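Local coordinates for gamma-glutamyltranspeptidase (Streptomyces lincolnensis, PDB 6J3A), which is a homologue of the LmbA-like gamma-glutamyltransferases of the Ntn-hydrolase class and probably cleaves or transfers gamma-glutamyl-type amide groups, at residues 76-87 / 473-481; 361-369 / 463-471. All coordinates share one frame; numbering follows the deposited sequence.

Interaction 1. Residues 76-87 / 473-481; sequences CGQGVAPAGATV and LTPGRRPRT
Cys76, on strand 73-77 of this Ntn-hydrolase fold, sets its SG at the edge of the Arg478 guanidinium, in plane, where NH1 gives it a weak hydrogen bond of 3.7 Å. The charge of Arg478 is met mainly by salt bridges to Glu258 and Asp322, and Trp276 adds a cation-pi contact. Gln78 lays its CG against the Arg478 chain; with CG anti to the backbone N (chi1 173°) and a bend at chi2, the amide reaches Thr481, whose OG1 donates to OE1 over 2.8 Å. NE2 turns back to the Gly79 carbonyl, so both ends of this buried amide are held. Val80 fits CG1 against the Gly476 carbonyl. Ala81 then pairs through its backbone: its N donates to Arg477 O (2.9 Å), and its O accepts from Gly476 N in the type II turn from Thr474 to Arg477. Ala81 CB meets Leu473 CD1 at 3.9 Å. The type I turn from Pro82 to Ala85 carries the chain round Pro475, whose ring meets the Ala83 carbonyl and, through CG, the methyl of Thr86. Ala85 O lies 3.4 Å from Leu473 CG. At the far end, Val87 CG2 slides past Leu473 and lies 3.6 Å from Leu473 O.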
ATOM      1  N   CYS A  76     -16.534 -24.804  -4.196  1.00 33.27           N
ATOM      2  CA  CYS A  76     -15.621 -25.759  -3.611  1.00 33.23           C
ATOM      3  C   CYS A  76     -14.587 -26.204  -4.621  1.00 33.16           C
ATOM      4  O   CYS A  76     -14.901 -26.911  -5.584  1.00 33.75           O
ATOM      5  CB  CYS A  76     -16.360 -26.988  -3.093  1.00 33.50           C
ATOM      6  SG  CYS A  76     -15.222 -28.246  -2.452  1.00 31.67           S
ATOM      7  N   GLY A  77     -13.347 -25.795  -4.366  1.00 32.02           N
ATOM      8  CA  GLY A  77     -12.193 -26.262  -5.121  1.00 31.17           C
ATOM      9  C   GLY A  77     -11.240 -27.060  -4.257  1.00 29.75           C
ATOM     10  O   GLY A  77     -10.045 -27.095  -4.529  1.00 30.72           O
ATOM     11  N   GLN A  78     -11.757 -27.659  -3.186  1.00 28.50           N
ATOM     12  CA  GLN A  78     -11.012 -28.633  -2.412  1.00 27.39           C
ATOM     13  C   GLN A  78     -11.235 -30.014  -3.012  1.00 27.40           C
ATOM     14  O   GLN A  78     -12.361 -30.504  -3.067  1.00 25.77           O
ATOM     15  CB  GLN A  78     -11.456 -28.618  -0.965  1.00 26.85           C
ATOM     16  CG  GLN A  78     -10.834 -29.718  -0.122  1.00 26.43           C
ATOM     17  CD  GLN A  78      -9.334 -29.587  -0.051  1.00 26.30           C
ATOM     18  OE1 GLN A  78      -8.813 -28.660   0.578  1.00 26.17           O
ATOM     19  NE2 GLN A  78      -8.624 -30.510  -0.709  1.00 25.40           N
ATOM     20  N   GLY A  79     -10.151 -30.631  -3.464  1.00 28.24           N
ATOM     21  CA  GLY A  79     -10.241 -31.929  -4.100  1.00 29.38           C
ATOM     22  C   GLY A  79     -10.388 -33.061  -3.105  1.00 29.90           C
ATOM     23  O   GLY A  79     -10.219 -32.876  -1.890  1.00 29.06           O
ATOM     24  N   VAL A  80     -10.676 -34.241  -3.650  1.00 30.57           N
ATOM     25  CA  VAL A  80     -10.943 -35.453  -2.859  1.00 31.54           C
ATOM     26  C   VAL A  80      -9.759 -36.424  -2.846  1.00 33.00           C
ATOM     27  O   VAL A  80      -8.821 -36.306  -3.638  1.00 34.14           O
ATOM     28  CB  VAL A  80     -12.207 -36.214  -3.351  1.00 31.16           C
ATOM     29  CG1 VAL A  80     -13.457 -35.376  -3.132  1.00 30.58           C
ATOM     30  CG2 VAL A  80     -12.095 -36.655  -4.817  1.00 30.87           C
ATOM     31  N   ALA A  81      -9.834 -37.390  -1.935  1.00 33.71           N
ATOM     32  CA  ALA A  81      -8.930 -38.533  -1.924  1.00 33.07           C
ATOM     33  C   ALA A  81      -9.129 -39.391  -3.179  1.00 33.07           C
ATOM     34  O   ALA A  81     -10.253 -39.482  -3.702  1.00 31.25           O
ATOM     35  CB  ALA A  81      -9.150 -39.373  -0.680  1.00 33.57           C
ATOM     36  N   PRO A  82      -8.038 -40.011  -3.682  1.00 33.13           N
ATOM     37  CA  PRO A  82      -8.240 -40.891  -4.837  1.00 32.82           C
ATOM     38  C   PRO A  82      -9.026 -42.157  -4.485  1.00 32.34           C
ATOM     39  O   PRO A  82      -9.046 -42.588  -3.326  1.00 31.67           O
ATOM     40  CB  PRO A  82      -6.812 -41.228  -5.299  1.00 32.73           C
ATOM     41  CG  PRO A  82      -5.930 -40.197  -4.676  1.00 33.03           C
ATOM     42  CD  PRO A  82      -6.610 -39.748  -3.419  1.00 32.68           C
ATOM     43  N   ALA A  83      -9.655 -42.735  -5.504  1.00 31.70           N
ATOM     44  CA  ALA A  83     -10.417 -43.978  -5.392  1.00 30.80           C
ATOM     45  C   ALA A  83      -9.679 -45.108  -4.637  1.00 31.78           C
ATOM     46  O   ALA A  83     -10.314 -45.889  -3.916  1.00 32.85           O
ATOM     47  CB  ALA A  83     -10.838 -44.442  -6.780  1.00 29.71           C
ATOM     48  N   GLY A  84      -8.352 -45.179  -4.790  1.00 31.83           N
ATOM     49  CA  GLY A  84      -7.515 -46.182  -4.091  1.00 31.37           C
ATOM     50  C   GLY A  84      -6.879 -45.766  -2.759  1.00 30.84           C
ATOM     51  O   GLY A  84      -6.018 -46.480  -2.220  1.00 28.60           O
ATOM     52  N   ALA A  85      -7.307 -44.631  -2.217  1.00 30.70           N
ATOM     53  CA  ALA A  85      -6.663 -44.050  -1.046  1.00 31.38           C
ATOM     54  C   ALA A  85      -7.402 -44.445   0.207  1.00 31.48           C
ATOM     55  O   ALA A  85      -8.104 -43.627   0.799  1.00 32.53           O
ATOM     56  CB  ALA A  85      -6.601 -42.538  -1.172  1.00 32.05           C
ATOM     57  N   THR A  86      -7.237 -45.701   0.611  1.00 30.91           N
ATOM     58  CA  THR A  86      -7.957 -46.236   1.763  1.00 30.66           C
ATOM     59  C   THR A  86      -7.079 -46.220   3.001  1.00 31.35           C
ATOM     60  O   THR A  86      -5.850 -46.215   2.906  1.00 30.46           O
ATOM     61  CB  THR A  86      -8.465 -47.663   1.499  1.00 30.36           C
ATOM     62  OG1 THR A  86      -7.356 -48.548   1.308  1.00 30.22           O
ATOM     63  CG2 THR A  86      -9.366 -47.694   0.256  1.00 30.13           C
ATOM     64  N   VAL A  87      -7.718 -46.195   4.166  1.00 32.27           N
ATOM     65  CA  VAL A  87      -7.008 -46.383   5.427  1.00 33.58           C
ATOM     66  C   VAL A  87      -6.257 -47.707   5.401  1.00 35.64           C
ATOM     67  O   VAL A  87      -5.136 -47.787   5.895  1.00 37.77           O
ATOM     68  CB  VAL A  87      -7.958 -46.362   6.643  1.00 33.17           C
ATOM     69  CG1 VAL A  87      -7.261 -46.857   7.915  1.00 32.51           C
ATOM     70  CG2 VAL A  87      -8.492 -44.952   6.863  1.00 33.33           C
ATOM     71  N   LEU A 473      -9.601 -40.994   6.418  1.00 30.98           N
ATOM     72  CA  LEU A 473      -9.190 -40.964   5.018  1.00 30.98           C
ATOM     73  C   LEU A 473     -10.163 -41.822   4.218  1.00 30.86           C
ATOM     74  O   LEU A 473     -10.333 -43.009   4.503  1.00 31.97           O
ATOM     75  CB  LEU A 473      -7.761 -41.478   4.858  1.00 31.74           C
ATOM     76  CG  LEU A 473      -7.277 -41.661   3.409  1.00 32.11           C
ATOM     77  CD1 LEU A 473      -7.311 -40.347   2.636  1.00 32.20           C
ATOM     78  CD2 LEU A 473      -5.885 -42.273   3.376  1.00 31.79           C
ATOM     79  N   THR A 474     -10.830 -41.212   3.247  1.00 30.32           N
ATOM     80  CA  THR A 474     -11.922 -41.884   2.553  1.00 31.37           C
ATOM     81  C   THR A 474     -11.912 -41.553   1.059  1.00 32.20           C
ATOM     82  O   THR A 474     -11.935 -40.380   0.686  1.00 33.32           O
ATOM     83  CB  THR A 474     -13.296 -41.520   3.169  1.00 30.75           C
ATOM     84  OG1 THR A 474     -13.274 -41.757   4.585  1.00 31.55           O
ATOM     85  CG2 THR A 474     -14.403 -42.365   2.563  1.00 29.66           C
ATOM     86  N   PRO A 475     -11.885 -42.588   0.197  1.00 32.62           N
ATOM     87  CA  PRO A 475     -11.987 -42.387  -1.261  1.00 31.73           C
ATOM     88  C   PRO A 475     -13.185 -41.536  -1.668  1.00 30.54           C
ATOM     89  O   PRO A 475     -14.277 -41.762  -1.172  1.00 30.33           O
ATOM     90  CB  PRO A 475     -12.159 -43.805  -1.801  1.00 31.67           C
ATOM     91  CG  PRO A 475     -11.522 -44.679  -0.785  1.00 32.47           C
ATOM     92  CD  PRO A 475     -11.685 -44.007   0.546  1.00 32.32           C
ATOM     93  N   GLY A 476     -12.958 -40.552  -2.536  1.00 30.57           N
ATOM     94  CA  GLY A 476     -14.022 -39.672  -3.048  1.00 30.80           C
ATOM     95  C   GLY A 476     -14.498 -38.594  -2.081  1.00 31.00           C
ATOM     96  O   GLY A 476     -15.521 -37.949  -2.316  1.00 29.43           O
ATOM     97  N   ARG A 477     -13.746 -38.393  -1.001  1.00 31.58           N
ATOM     98  CA  ARG A 477     -14.089 -37.449   0.054  1.00 31.52           C
ATOM     99  C   ARG A 477     -12.981 -36.438   0.287  1.00 30.84           C
ATOM    100  O   ARG A 477     -11.801 -36.766   0.169  1.00 28.32           O
ATOM    101  CB  ARG A 477     -14.353 -38.220   1.338  1.00 33.35           C
ATOM    102  CG  ARG A 477     -15.817 -38.495   1.596  1.00 35.37           C
ATOM    103  CD  ARG A 477     -16.592 -38.941   0.377  1.00 37.06           C
ATOM    104  NE  ARG A 477     -17.769 -39.689   0.782  1.00 40.17           N
ATOM    105  CZ  ARG A 477     -19.044 -39.325   0.620  1.00 42.36           C
ATOM    106  NH1 ARG A 477     -19.986 -40.145   1.075  1.00 42.70           N
ATOM    107  NH2 ARG A 477     -19.407 -38.180   0.028  1.00 43.65           N
ATOM    108  N   ARG A 478     -13.373 -35.210   0.629  1.00 31.20           N
ATOM    109  CA  ARG A 478     -12.397 -34.156   0.898  1.00 31.66           C
ATOM    110  C   ARG A 478     -11.749 -34.391   2.237  1.00 30.76           C
ATOM    111  O   ARG A 478     -12.416 -34.803   3.178  1.00 30.43           O
ATOM    112  CB  ARG A 478     -13.013 -32.765   0.975  1.00 32.69           C
ATOM    113  CG  ARG A 478     -13.695 -32.276  -0.287  1.00 33.84           C
ATOM    114  CD  ARG A 478     -15.179 -32.503  -0.172  1.00 35.13           C
ATOM    115  NE  ARG A 478     -15.971 -31.349  -0.545  1.00 36.34           N
ATOM    116  CZ  ARG A 478     -17.209 -31.104  -0.113  1.00 36.73           C
ATOM    117  NH1 ARG A 478     -17.830 -30.015  -0.526  1.00 38.36           N
ATOM    118  NH2 ARG A 478     -17.837 -31.912   0.737  1.00 36.35           N
ATOM    119  N   PRO A 479     -10.454 -34.087   2.343  1.00 30.38           N
ATOM    120  CA  PRO A 479      -9.913 -34.018   3.686  1.00 31.09           C
ATOM    121  C   PRO A 479     -10.471 -32.793   4.408  1.00 32.30           C
ATOM    122  O   PRO A 479     -10.967 -31.838   3.778  1.00 32.40           O
ATOM    123  CB  PRO A 479      -8.411 -33.858   3.450  1.00 30.23           C
ATOM    124  CG  PRO A 479      -8.318 -33.166   2.139  1.00 29.52           C
ATOM    125  CD  PRO A 479      -9.488 -33.630   1.329  1.00 29.38           C
ATOM    126  N   ARG A 480     -10.378 -32.833   5.724  1.00 32.35           N
ATOM    127  CA  ARG A 480     -10.804 -31.722   6.545  1.00 32.86           C
ATOM    128  C   ARG A 480      -9.788 -30.592   6.411  1.00 32.51           C
ATOM    129  O   ARG A 480      -8.721 -30.630   7.019  1.00 35.44           O
ATOM    130  CB  ARG A 480     -10.949 -32.177   7.987  1.00 33.96           C
ATOM    131  CG  ARG A 480     -11.793 -31.261   8.837  1.00 35.30           C
ATOM    132  CD  ARG A 480     -10.935 -30.578   9.863  1.00 37.37           C
ATOM    133  NE  ARG A 480     -10.570 -31.483  10.947  1.00 39.28           N
ATOM    134  CZ  ARG A 480      -9.430 -31.444  11.639  1.00 41.76           C
ATOM    135  NH1 ARG A 480      -9.242 -32.328  12.614  1.00 43.03           N
ATOM    136  NH2 ARG A 480      -8.466 -30.555  11.361  1.00 42.27           N
ATOM    137  N   THR A 481     -10.138 -29.582   5.617  1.00 30.27           N
ATOM    138  CA  THR A 481      -9.164 -28.593   5.119  1.00 27.92           C
ATOM    139  C   THR A 481      -9.128 -27.330   5.988  1.00 27.52           C
ATOM    140  O   THR A 481     -10.175 -26.878   6.476  1.00 26.63           O
ATOM    141  CB  THR A 481      -9.428 -28.270   3.625  1.00 27.14           C
ATOM    142  OG1 THR A 481      -8.333 -27.527   3.083  1.00 26.65           O
ATOM    143  CG2 THR A 481     -10.726 -27.505   3.400  1.00 26.10           C
TER

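Interaction 2. Residues 361-369 / 463-471; sequences TARLSAHAD and TWLEEGLPN
Arg363 and Ser365 face Leu469 and Glu466 across two irregular loops that stay apart, with CA-CA distances of 7.1 Å for both Arg363-Leu469 and Ser365-Glu466. Side chains span most of the gap. The bond that crosses it is from Ala366 N to Glu466 OE1, 2.9 Å and nearly straight (175°), taken on the syn lone pair of the carboxylate. Glu466 gets there with CG anti to its own N (chi1 -174°) and an extended chain beyond. Its other oxygen, OE2, accepts from a water that also donates to Leu364 O, so the carboxylate grips the loop on both sides of Ser365. Ser365 sits over one face of the Trp464 indole: CB makes a CH-pi contact 3.6 Å from the centroid of the five-membered ring, while OG lies over the same ring system and accepts from His367 N in an ST turn. The His367 imidazole is nearly parallel to the indole (6°) but slid off it, and His367 CB touches Trp464 CZ3 at 3.5 Å. Arg550 adds a cation-pi contact to Trp464. With an alanine in place of Trp464, Ser365 and His367 CB would lose the indole they touch, and Glu317 would probably be left without its N-H donor. Leu469 CD1 lies against Ser365 and CD2 against Arg363 CD; at the exposed end Gly468 O stands over the Arg363 guanidinium face. Helix 299-319 borders the contact: its Glu317 touches Leu364 and accepts from Trp464 NE1, while helix 87-92 meets Leu465 through Tyr90.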
ATOM      1  N   THR A 361     -22.234 -39.230  21.212  1.00 48.04           N
ATOM      2  CA  THR A 361     -20.968 -39.414  21.916  1.00 48.08           C
ATOM      3  C   THR A 361     -19.842 -39.098  20.944  1.00 47.78           C
ATOM      4  O   THR A 361     -19.837 -39.583  19.806  1.00 45.20           O
ATOM      5  CB  THR A 361     -20.781 -40.855  22.429  1.00 49.59           C
ATOM      6  OG1 THR A 361     -21.970 -41.291  23.099  1.00 51.64           O
ATOM      7  CG2 THR A 361     -19.588 -40.940  23.399  1.00 49.98           C
ATOM      8  N   ALA A 362     -18.891 -38.296  21.414  1.00 46.30           N
ATOM      9  CA  ALA A 362     -17.756 -37.864  20.616  1.00 44.59           C
ATOM     10  C   ALA A 362     -16.741 -38.996  20.478  1.00 45.14           C
ATOM     11  O   ALA A 362     -16.279 -39.552  21.485  1.00 42.34           O
ATOM     12  CB  ALA A 362     -17.106 -36.656  21.268  1.00 44.58           C
ATOM     13  N   ARG A 363     -16.412 -39.339  19.233  1.00 46.03           N
ATOM     14  CA  ARG A 363     -15.364 -40.319  18.955  1.00 48.59           C
ATOM     15  C   ARG A 363     -14.167 -39.639  18.307  1.00 48.61           C
ATOM     16  O   ARG A 363     -14.273 -39.021  17.241  1.00 49.57           O
ATOM     17  CB  ARG A 363     -15.847 -41.483  18.084  1.00 51.82           C
ATOM     18  CG  ARG A 363     -15.213 -42.812  18.508  1.00 55.38           C
ATOM     19  CD  ARG A 363     -14.768 -43.698  17.356  1.00 56.61           C
ATOM     20  NE  ARG A 363     -15.898 -44.360  16.709  1.00 57.57           N
ATOM     21  CZ  ARG A 363     -15.796 -45.345  15.818  1.00 58.41           C
ATOM     22  NH1 ARG A 363     -16.906 -45.869  15.299  1.00 59.02           N
ATOM     23  NH2 ARG A 363     -14.601 -45.820  15.444  1.00 55.83           N
ATOM     24  N   LEU A 364     -13.027 -39.788  18.967  1.00 47.32           N
ATOM     25  CA  LEU A 364     -11.811 -39.077  18.626  1.00 45.59           C
ATOM     26  C   LEU A 364     -10.817 -40.044  18.003  1.00 43.82           C
ATOM     27  O   LEU A 364     -10.862 -41.253  18.250  1.00 43.79           O
ATOM     28  CB  LEU A 364     -11.209 -38.456  19.892  1.00 46.97           C
ATOM     29  CG  LEU A 364     -11.875 -37.207  20.477  1.00 47.56           C
ATOM     30  CD1 LEU A 364     -11.354 -36.929  21.887  1.00 48.31           C
ATOM     31  CD2 LEU A 364     -11.641 -36.004  19.570  1.00 47.51           C
ATOM     32  N   SER A 365      -9.915 -39.504  17.194  1.00 41.96           N
ATOM     33  CA  SER A 365      -8.770 -40.272  16.690  1.00 39.74           C
ATOM     34  C   SER A 365      -7.863 -40.711  17.835  1.00 39.43           C
ATOM     35  O   SER A 365      -7.727 -40.014  18.846  1.00 35.06           O
ATOM     36  CB  SER A 365      -7.958 -39.462  15.666  1.00 39.08           C
ATOM     37  OG  SER A 365      -6.559 -39.633  15.835  1.00 37.57           O
ATOM     38  N   ALA A 366      -7.227 -41.863  17.645  1.00 41.59           N
ATOM     39  CA  ALA A 366      -6.283 -42.424  18.615  1.00 42.98           C
ATOM     40  C   ALA A 366      -5.091 -41.481  18.871  1.00 45.28           C
ATOM     41  O   ALA A 366      -4.534 -41.465  19.969  1.00 44.50           O
ATOM     42  CB  ALA A 366      -5.798 -43.782  18.135  1.00 42.39           C
ATOM     43  N   HIS A 367      -4.732 -40.695  17.855  1.00 47.85           N
ATOM     44  CA  HIS A 367      -3.684 -39.662  17.940  1.00 50.53           C
ATOM     45  C   HIS A 367      -4.064 -38.315  18.595  1.00 51.51           C
ATOM     46  O   HIS A 367      -3.204 -37.429  18.751  1.00 50.45           O
ATOM     47  CB  HIS A 367      -3.189 -39.363  16.529  1.00 52.52           C
ATOM     48  CG  HIS A 367      -2.410 -40.476  15.923  1.00 54.22           C
ATOM     49  ND1 HIS A 367      -2.992 -41.468  15.159  1.00 55.40           N
ATOM     50  CD2 HIS A 367      -1.089 -40.762  15.976  1.00 55.27           C
ATOM     51  CE1 HIS A 367      -2.059 -42.314  14.764  1.00 57.04           C
ATOM     52  NE2 HIS A 367      -0.896 -41.910  15.248  1.00 57.64           N
ATOM     53  N   ALA A 368      -5.331 -38.153  18.968  1.00 51.50           N
ATOM     54  CA  ALA A 368      -5.837 -36.880  19.493  1.00 52.56           C
ATOM     55  C   ALA A 368      -5.310 -36.481  20.886  1.00 53.62           C
ATOM     56  O   ALA A 368      -5.437 -35.323  21.284  1.00 54.17           O
ATOM     57  CB  ALA A 368      -7.356 -36.893  19.492  1.00 52.71           C
ATOM     58  N   ASP A 369      -4.736 -37.433  21.615  1.00 55.89           N
ATOM     59  CA  ASP A 369      -4.077 -37.158  22.914  1.00 57.51           C
ATOM     60  C   ASP A 369      -2.575 -36.784  22.811  1.00 56.85           C
ATOM     61  O   ASP A 369      -1.986 -36.312  23.789  1.00 54.41           O
ATOM     62  CB  ASP A 369      -4.274 -38.348  23.885  1.00 58.05           C
ATOM     63  CG  ASP A 369      -3.910 -39.713  23.264  1.00 59.49           C
ATOM     64  OD1 ASP A 369      -3.449 -39.762  22.099  1.00 58.67           O
ATOM     65  OD2 ASP A 369      -4.095 -40.747  23.942  1.00 59.80           O
ATOM     66  N   THR A 463      -6.256 -35.835   7.051  1.00 31.65           N
ATOM     67  CA  THR A 463      -7.142 -36.948   7.391  1.00 30.41           C
ATOM     68  C   THR A 463      -6.491 -37.841   8.439  1.00 30.63           C
ATOM     69  O   THR A 463      -5.327 -37.660   8.800  1.00 29.19           O
ATOM     70  CB  THR A 463      -7.423 -37.825   6.168  1.00 30.22           C
ATOM     71  OG1 THR A 463      -6.188 -38.357   5.682  1.00 29.37           O
ATOM     72  CG2 THR A 463      -8.098 -37.032   5.072  1.00 30.60           C
ATOM     73  N   TRP A 464      -7.258 -38.816   8.907  1.00 31.56           N
ATOM     74  CA  TRP A 464      -6.765 -39.817   9.841  1.00 32.26           C
ATOM     75  C   TRP A 464      -6.722 -41.213   9.234  1.00 33.26           C
ATOM     76  O   TRP A 464      -7.660 -41.624   8.540  1.00 31.94           O
ATOM     77  CB  TRP A 464      -7.669 -39.858  11.057  1.00 32.07           C
ATOM     78  CG  TRP A 464      -7.616 -38.639  11.906  1.00 30.75           C
ATOM     79  CD1 TRP A 464      -8.649 -37.795  12.180  1.00 29.71           C
ATOM     80  CD2 TRP A 464      -6.480 -38.140  12.620  1.00 30.03           C
ATOM     81  NE1 TRP A 464      -8.232 -36.799  13.027  1.00 30.14           N
ATOM     82  CE2 TRP A 464      -6.904 -36.982  13.317  1.00 29.40           C
ATOM     83  CE3 TRP A 464      -5.148 -38.562  12.752  1.00 29.43           C
ATOM     84  CZ2 TRP A 464      -6.042 -36.231  14.134  1.00 28.01           C
ATOM     85  CZ3 TRP A 464      -4.288 -37.813  13.572  1.00 29.03           C
ATOM     86  CH2 TRP A 464      -4.746 -36.657  14.246  1.00 28.33           C
ATOM     87  N   LEU A 465      -5.635 -41.934   9.525  1.00 34.31           N
ATOM     88  CA  LEU A 465      -5.507 -43.349   9.178  1.00 36.06           C
ATOM     89  C   LEU A 465      -6.161 -44.223  10.254  1.00 38.26           C
ATOM     90  O   LEU A 465      -5.492 -44.879  11.062  1.00 40.62           O
ATOM     91  CB  LEU A 465      -4.035 -43.717   8.981  1.00 35.34           C
ATOM     92  CG  LEU A 465      -3.295 -42.964   7.876  1.00 34.88           C
ATOM     93  CD1 LEU A 465      -1.895 -43.520   7.725  1.00 34.35           C
ATOM     94  CD2 LEU A 465      -4.014 -43.040   6.533  1.00 34.86           C
ATOM     95  N   GLU A 466      -7.488 -44.226  10.234  1.00 39.68           N
ATOM     96  CA  GLU A 466      -8.306 -44.863  11.261  1.00 38.71           C
ATOM     97  C   GLU A 466      -9.726 -44.781  10.773  1.00 38.85           C
ATOM     98  O   GLU A 466     -10.178 -43.703  10.400  1.00 39.41           O
ATOM     99  CB  GLU A 466      -8.174 -44.119  12.588  1.00 38.36           C
ATOM    100  CG  GLU A 466      -8.863 -44.776  13.767  1.00 38.50           C
ATOM    101  CD  GLU A 466      -8.499 -44.120  15.093  1.00 39.53           C
ATOM    102  OE1 GLU A 466      -7.598 -43.255  15.129  1.00 37.43           O
ATOM    103  OE2 GLU A 466      -9.117 -44.454  16.124  1.00 41.71           O
ATOM    104  N   GLU A 467     -10.422 -45.913  10.769  1.00 40.17           N
ATOM    105  CA  GLU A 467     -11.785 -45.981  10.250  1.00 40.25           C
ATOM    106  C   GLU A 467     -12.828 -45.451  11.236  1.00 39.05           C
ATOM    107  O   GLU A 467     -12.557 -45.292  12.434  1.00 36.95           O
ATOM    108  CB  GLU A 467     -12.128 -47.419   9.834  1.00 42.31           C
ATOM    109  CG  GLU A 467     -11.452 -47.889   8.546  1.00 44.83           C
ATOM    110  CD  GLU A 467     -12.013 -47.246   7.275  1.00 47.08           C
ATOM    111  OE1 GLU A 467     -11.713 -47.756   6.176  1.00 50.18           O
ATOM    112  OE2 GLU A 467     -12.751 -46.238   7.347  1.00 49.54           O
ATOM    113  N   GLY A 468     -14.007 -45.156  10.693  1.00 38.76           N
ATOM    114  CA  GLY A 468     -15.193 -44.816  11.474  1.00 38.94           C
ATOM    115  C   GLY A 468     -15.296 -43.391  11.991  1.00 39.43           C
ATOM    116  O   GLY A 468     -16.140 -43.124  12.848  1.00 42.05           O
ATOM    117  N   LEU A 469     -14.465 -42.476  11.481  1.00 37.32           N
ATOM    118  CA  LEU A 469     -14.442 -41.083  11.968  1.00 35.00           C
ATOM    119  C   LEU A 469     -14.913 -40.116  10.879  1.00 34.49           C
ATOM    120  O   LEU A 469     -14.807 -40.444   9.693  1.00 34.07           O
ATOM    121  CB  LEU A 469     -13.040 -40.689  12.428  1.00 34.18           C
ATOM    122  CG  LEU A 469     -12.304 -41.592  13.414  1.00 33.46           C
ATOM    123  CD1 LEU A 469     -10.821 -41.282  13.343  1.00 34.07           C
ATOM    124  CD2 LEU A 469     -12.811 -41.411  14.834  1.00 33.43           C
ATOM    125  N   PRO A 470     -15.416 -38.920  11.269  1.00 34.39           N
ATOM    126  CA  PRO A 470     -15.849 -37.919  10.274  1.00 33.46           C
ATOM    127  C   PRO A 470     -14.747 -37.498   9.286  1.00 31.82           C
ATOM    128  O   PRO A 470     -15.052 -37.192   8.124  1.00 30.70           O
ATOM    129  CB  PRO A 470     -16.276 -36.713  11.134  1.00 34.71           C
ATOM    130  CG  PRO A 470     -16.432 -37.215  12.522  1.00 34.90           C
ATOM    131  CD  PRO A 470     -15.537 -38.409  12.652  1.00 35.11           C
ATOM    132  N   ASN A 471     -13.498 -37.481   9.768  1.00 30.17           N
ATOM    133  CA  ASN A 471     -12.289 -37.165   8.967  1.00 30.45           C
ATOM    134  C   ASN A 471     -11.336 -38.372   8.727  1.00 30.17           C
ATOM    135  O   ASN A 471     -10.117 -38.206   8.620  1.00 29.89           O
ATOM    136  CB  ASN A 471     -11.515 -36.024   9.660  1.00 30.99           C
ATOM    137  CG  ASN A 471     -10.464 -35.375   8.767  1.00 29.76           C
ATOM    138  OD1 ASN A 471     -10.637 -35.267   7.552  1.00 29.03           O
ATOM    139  ND2 ASN A 471      -9.369 -34.933   9.380  1.00 28.41           N
TER
HETATM  140  O   HOH W   1      -9.930 -43.932  18.534  1.00 26.71           O

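Interactions 1 and 2 draw on one long connection between strands 454-455 and 486-490: 463-471 runs almost directly into 473-481, and interaction 2 is nested inside the loop closed by interaction 1. The two join where Leu473 N probably bonds to Trp464 O and Arg480 N to Asn471 OD1, with Val87 packed on Glu466. Interaction 1 is the more buried, its centre about 17 Å from the centre of the chain against about 23 Å for that of interaction 2; it starts from strand 73-77 and joins by two backbone hydrogen bonds at Ala81, the Gln78 amide and apolar packing of Leu473. Interaction 2 ties in the loop after helix 334-341 with a carboxylate, a water and an indole face.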